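Local coordinates for protein splicing factor U2AF 35 kDa subunit (Homo sapiens, PDB 1JMT) that pairs with the large U2AF subunit through this RRM-like domain and helps select the 3' splice site, recruiting U2 snRNP to the branch point, at residues A[1-12]-A[67-78]. The protein carries 1 engineered substitution. Residues are numbered along the deposited sequence; the frame is centred on the assembly and turned at random.
Sequences SQTIALLNIYRN and LVGNVYVKFRRE
Leu-6 and Val-71 exchange two backbone hydrogen bonds across antiparallel strands, and Ile-4 and Val-73 do the same two residues along, at the next hydrogen-bonded pair; Phe-75 N adds a bond to Gln-2 O. Strands 3-11 and 68-75 are neighbours in the middle of the RRM sheet, and they illustrate how a strand pair survives an interruption. At residue 8 the first strand turns a corner, and Ile-9 and Tyr-10 both face Gly-69, a classic beta bulge. Here a side chain replaces the backbone acceptor: Asn-70 OD1 takes the Asn-8 N-H at 2.7 Å along a nearly straight bond (172°), with a weak second bond from Asn-8 ND2. Asn-70 CG stands beside its own backbone N (chi1 -66°), which brings the amide alongside that of Asn-8, the planes 21° apart. Regular pairing resumes at Tyr-10 and Gly-69.

Apolar contacts gather on the helix-covered face. Ile-9 CG2 presses on Val-71 CG2 at 3.4 Å, tighter than usual, beside Phe-39 of helix 22-51. Ile-4 CD1 meets the Phe-75 ring at its edge, 3.6 Å from CE1, while Val-73 CG1, from the same strand, lies over one face, offset toward the rim. On the opposite side of the sheet, Ala-5 CB touches Tyr-72 CE2 at 3.6 Å.

At the far end Glu-78 OE2 makes a 2.8 Å salt bridge through its anti lone pair to Ser-1 N, the fragment's first amine, not a free terminus in the whole protein. The chemistry implies a ladder in two runs, offset by the bulge, with one amide oxygen holding the backbone at the break.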
loop_
_atom_site.group_PDB
_atom_site.type_symbol
_atom_site.label_atom_id
_atom_site.label_comp_id
_atom_site.label_asym_id
_atom_site.label_seq_id
_atom_site.Cartn_x
_atom_site.Cartn_y
_atom_site.Cartn_z
ATOM N N SER A 1 4.477 -18.648 2.587
ATOM C CA SER A 1 3.193 -17.901 2.741
ATOM C C SER A 1 2.727 -17.321 1.404
ATOM O O SER A 1 3.544 -17.015 0.531
ATOM C CB SER A 1 3.369 -16.772 3.762
ATOM O OG SER A 1 2.157 -16.061 3.955
ATOM N N GLN A 2 1.414 -17.180 1.245
ATOM C CA GLN A 2 0.838 -16.626 0.020
ATOM C C GLN A 2 0.413 -15.186 0.283
ATOM O O GLN A 2 -0.029 -14.478 -0.619
ATOM C CB GLN A 2 -0.400 -17.418 -0.402
ATOM C CG GLN A 2 -0.172 -18.891 -0.638
ATOM C CD GLN A 2 -1.479 -19.650 -0.743
ATOM O OE1 GLN A 2 -2.269 -19.429 -1.661
ATOM N NE2 GLN A 2 -1.719 -20.544 0.209
ATOM N N THR A 3 0.544 -14.766 1.533
ATOM C CA THR A 3 0.142 -13.431 1.928
ATOM C C THR A 3 1.310 -12.485 2.172
ATOM O O THR A 3 2.291 -12.851 2.818
ATOM C CB THR A 3 -0.703 -13.481 3.207
ATOM O OG1 THR A 3 -1.734 -14.461 3.059
ATOM C CG2 THR A 3 -1.339 -12.126 3.474
ATOM N N ILE A 4 1.190 -11.271 1.641
ATOM C CA ILE A 4 2.203 -10.239 1.822
ATOM C C ILE A 4 1.537 -9.069 2.550
ATOM O O ILE A 4 0.314 -8.933 2.527
ATOM C CB ILE A 4 2.757 -9.723 0.471
ATOM C CG1 ILE A 4 1.700 -8.881 -0.258
ATOM C CG2 ILE A 4 3.178 -10.901 -0.400
ATOM C CD1 ILE A 4 2.236 -8.169 -1.496
ATOM N N ALA A 5 2.343 -8.243 3.204
ATOM C CA ALA A 5 1.838 -7.079 3.920
ATOM C C ALA A 5 2.592 -5.834 3.485
ATOM O O ALA A 5 3.818 -5.840 3.422
ATOM C CB ALA A 5 2.007 -7.273 5.423
ATOM N N LEU A 6 1.852 -4.775 3.171
ATOM C CA LEU A 6 2.446 -3.502 2.787
ATOM C C LEU A 6 2.192 -2.647 4.026
ATOM O O LEU A 6 1.061 -2.240 4.303
ATOM C CB LEU A 6 1.748 -2.944 1.549
ATOM C CG LEU A 6 1.769 -3.898 0.344
ATOM C CD1 LEU A 6 1.107 -3.218 -0.841
ATOM C CD2 LEU A 6 3.207 -4.282 -0.001
ATOM N N LEU A 7 3.259 -2.408 4.782
ATOM C CA LEU A 7 3.180 -1.693 6.046
ATOM C C LEU A 7 2.924 -0.195 6.015
ATOM O O LEU A 7 3.653 0.572 5.376
ATOM C CB LEU A 7 4.440 -1.988 6.868
ATOM C CG LEU A 7 4.745 -3.491 6.980
ATOM C CD1 LEU A 7 6.056 -3.706 7.715
ATOM C CD2 LEU A 7 3.603 -4.198 7.700
ATOM N N ASN A 8 1.867 0.195 6.719
ATOM C CA ASN A 8 1.457 1.582 6.850
ATOM C C ASN A 8 1.431 2.314 5.521
ATOM O O ASN A 8 1.721 3.503 5.451
ATOM C CB ASN A 8 2.397 2.305 7.814
ATOM C CG ASN A 8 2.305 1.775 9.236
ATOM O OD1 ASN A 8 3.084 2.171 10.097
ATOM N ND2 ASN A 8 1.348 0.883 9.489
ATOM N N ILE A 9 1.067 1.607 4.464
ATOM C CA ILE A 9 1.027 2.227 3.154
ATOM C C ILE A 9 -0.201 3.131 2.975
ATOM O O ILE A 9 -0.148 4.109 2.236
ATOM C CB ILE A 9 1.062 1.153 2.051
ATOM C CG1 ILE A 9 1.406 1.805 0.708
ATOM C CG2 ILE A 9 -0.273 0.403 2.017
ATOM C CD1 ILE A 9 1.778 0.816 -0.372
ATOM N N TYR A 10 -1.295 2.816 3.665
ATOM C CA TYR A 10 -2.508 3.613 3.547
ATOM C C TYR A 10 -2.521 4.782 4.520
ATOM O O TYR A 10 -2.746 4.604 5.714
ATOM C CB TYR A 10 -3.748 2.755 3.790
ATOM C CG TYR A 10 -5.045 3.484 3.507
ATOM C CD1 TYR A 10 -5.314 3.995 2.239
ATOM C CD2 TYR A 10 -5.997 3.672 4.504
ATOM C CE1 TYR A 10 -6.497 4.677 1.970
ATOM C CE2 TYR A 10 -7.186 4.354 4.249
ATOM C CZ TYR A 10 -7.430 4.853 2.978
ATOM O OH TYR A 10 -8.605 5.526 2.717
ATOM N N ARG A 11 -2.284 5.979 3.997
ATOM C CA ARG A 11 -2.269 7.190 4.810
ATOM C C ARG A 11 -3.506 8.037 4.592
ATOM O O ARG A 11 -4.143 7.959 3.542
ATOM C CB ARG A 11 -1.018 8.021 4.503
ATOM C CG ARG A 11 0.239 7.580 5.226
ATOM C CD ARG A 11 0.035 6.320 6.048
ATOM N NE ARG A 11 1.160 6.063 6.936
ATOM C CZ ARG A 11 2.430 6.047 6.540
ATOM N NH1 ARG A 11 2.749 6.271 5.267
ATOM N NH2 ARG A 11 3.391 5.804 7.416
ATOM N N ASN A 12 -3.839 8.849 5.588
ATOM C CA ASN A 12 -5.005 9.711 5.491
ATOM C C ASN A 12 -5.103 10.748 6.624
ATOM O O ASN A 12 -5.984 10.655 7.475
ATOM C CB ASN A 12 -6.266 8.843 5.463
ATOM C CG ASN A 12 -7.454 9.563 4.871
ATOM O OD1 ASN A 12 -7.319 10.642 4.297
ATOM N ND2 ASN A 12 -8.628 8.956 4.985
ATOM N N LEU A 67 -6.380 6.885 10.201
ATOM C CA LEU A 67 -5.183 7.630 9.819
ATOM C C LEU A 67 -4.100 6.816 9.116
ATOM O O LEU A 67 -3.439 7.314 8.204
ATOM C CB LEU A 67 -4.581 8.299 11.056
ATOM C CG LEU A 67 -5.559 9.129 11.889
ATOM C CD1 LEU A 67 -4.861 9.610 13.150
ATOM C CD2 LEU A 67 -6.085 10.303 11.067
ATOM N N VAL A 68 -3.908 5.575 9.550
ATOM C CA VAL A 68 -2.883 4.721 8.960
ATOM C C VAL A 68 -3.322 3.269 8.902
ATOM O O VAL A 68 -3.953 2.769 9.827
ATOM C CB VAL A 68 -1.571 4.792 9.770
ATOM C CG1 VAL A 68 -0.518 3.881 9.139
ATOM C CG2 VAL A 68 -1.070 6.235 9.827
ATOM N N GLY A 69 -2.976 2.590 7.815
ATOM C CA GLY A 69 -3.350 1.201 7.699
ATOM C C GLY A 69 -2.433 0.375 6.825
ATOM O O GLY A 69 -1.769 0.887 5.923
ATOM N N ASN A 70 -2.382 -0.915 7.117
ATOM C CA ASN A 70 -1.585 -1.825 6.327
ATOM C C ASN A 70 -2.474 -2.373 5.231
ATOM O O ASN A 70 -3.708 -2.258 5.275
ATOM C CB ASN A 70 -1.101 -3.019 7.148
ATOM C CG ASN A 70 -0.143 -2.633 8.237
ATOM O OD1 ASN A 70 0.520 -1.601 8.165
ATOM N ND2 ASN A 70 -0.046 -3.480 9.250
ATOM N N VAL A 71 -1.834 -2.981 4.248
ATOM C CA VAL A 71 -2.550 -3.616 3.170
ATOM C C VAL A 71 -2.083 -5.063 3.189
ATOM O O VAL A 71 -0.892 -5.332 3.361
ATOM C CB VAL A 71 -2.221 -2.978 1.804
ATOM C CG1 VAL A 71 -2.683 -3.906 0.660
ATOM C CG2 VAL A 71 -2.924 -1.637 1.699
ATOM N N TYR A 72 -3.023 -5.991 3.065
ATOM C CA TYR A 72 -2.677 -7.401 3.017
ATOM C C TYR A 72 -3.205 -7.934 1.710
ATOM O O TYR A 72 -4.346 -7.676 1.348
ATOM C CB TYR A 72 -3.293 -8.173 4.178
ATOM C CG TYR A 72 -2.672 -7.829 5.500
ATOM C CD1 TYR A 72 -3.167 -6.780 6.266
ATOM C CD2 TYR A 72 -1.556 -8.527 5.968
ATOM C CE1 TYR A 72 -2.572 -6.429 7.466
ATOM C CE2 TYR A 72 -0.948 -8.181 7.170
ATOM C CZ TYR A 72 -1.464 -7.131 7.912
ATOM O OH TYR A 72 -0.874 -6.771 9.099
ATOM N N VAL A 73 -2.357 -8.666 1.000
ATOM C CA VAL A 73 -2.724 -9.237 -0.282
ATOM C C VAL A 73 -2.418 -10.726 -0.271
ATOM O O VAL A 73 -1.279 -11.128 -0.065
ATOM C CB VAL A 73 -1.925 -8.582 -1.425
ATOM C CG1 VAL A 73 -2.380 -9.138 -2.773
ATOM C CG2 VAL A 73 -2.083 -7.077 -1.363
ATOM N N LYS A 74 -3.437 -11.546 -0.478
ATOM C CA LYS A 74 -3.220 -12.982 -0.498
ATOM C C LYS A 74 -3.226 -13.407 -1.956
ATOM O O LYS A 74 -4.261 -13.348 -2.625
ATOM C CB LYS A 74 -4.327 -13.713 0.276
ATOM C CG LYS A 74 -4.087 -15.221 0.414
ATOM C CD LYS A 74 -5.238 -15.893 1.143
ATOM C CE LYS A 74 -4.928 -17.345 1.458
ATOM N NZ LYS A 74 -6.015 -17.965 2.272
ATOM N N PHE A 75 -2.055 -13.790 -2.454
ATOM C CA PHE A 75 -1.933 -14.232 -3.830
ATOM C C PHE A 75 -2.309 -15.702 -3.905
ATOM O O PHE A 75 -2.132 -16.452 -2.941
ATOM C CB PHE A 75 -0.500 -14.051 -4.344
ATOM C CG PHE A 75 -0.109 -12.614 -4.578
ATOM C CD1 PHE A 75 0.548 -11.884 -3.589
ATOM C CD2 PHE A 75 -0.411 -11.988 -5.786
ATOM C CE1 PHE A 75 0.900 -10.547 -3.806
ATOM C CE2 PHE A 75 -0.064 -10.651 -6.009
ATOM C CZ PHE A 75 0.593 -9.933 -5.014
ATOM N N ARG A 76 -2.835 -16.113 -5.051
ATOM C CA ARG A 76 -3.215 -17.502 -5.238
ATOM C C ARG A 76 -1.967 -18.383 -5.204
ATOM O O ARG A 76 -2.020 -19.533 -4.776
ATOM C CB ARG A 76 -3.932 -17.666 -6.575
ATOM C CG ARG A 76 -4.377 -19.084 -6.862
ATOM C CD ARG A 76 -5.275 -19.132 -8.084
ATOM N NE ARG A 76 -5.756 -20.482 -8.349
ATOM C CZ ARG A 76 -6.684 -20.779 -9.249
ATOM N NH1 ARG A 76 -7.238 -19.817 -9.977
ATOM N NH2 ARG A 76 -7.058 -22.040 -9.423
ATOM N N ARG A 77 -0.843 -17.822 -5.642
ATOM C CA ARG A 77 0.419 -18.548 -5.688
ATOM C C ARG A 77 1.495 -18.044 -4.743
ATOM O O ARG A 77 1.845 -16.868 -4.753
ATOM C CB ARG A 77 0.977 -18.528 -7.107
ATOM C CG ARG A 77 0.145 -19.269 -8.082
ATOM C CD ARG A 77 0.713 -19.204 -9.481
ATOM N NE ARG A 77 -0.131 -19.908 -10.435
ATOM C CZ ARG A 77 -1.434 -20.107 -10.273
ATOM N NH1 ARG A 77 -2.071 -19.667 -9.197
ATOM N NH2 ARG A 77 -2.103 -20.748 -11.198
ATOM N N GLU A 78 2.031 -18.956 -3.941
ATOM C CA GLU A 78 3.076 -18.621 -2.989
ATOM C C GLU A 78 4.247 -17.972 -3.727
ATOM O O GLU A 78 4.901 -17.071 -3.202
ATOM C CB GLU A 78 3.532 -19.890 -2.263
ATOM C CG GLU A 78 4.538 -19.671 -1.143
ATOM C CD GLU A 78 4.763 -20.928 -0.314
ATOM O OE1 GLU A 78 5.063 -21.989 -0.904
ATOM O OE2 GLU A 78 4.642 -20.854 0.929
#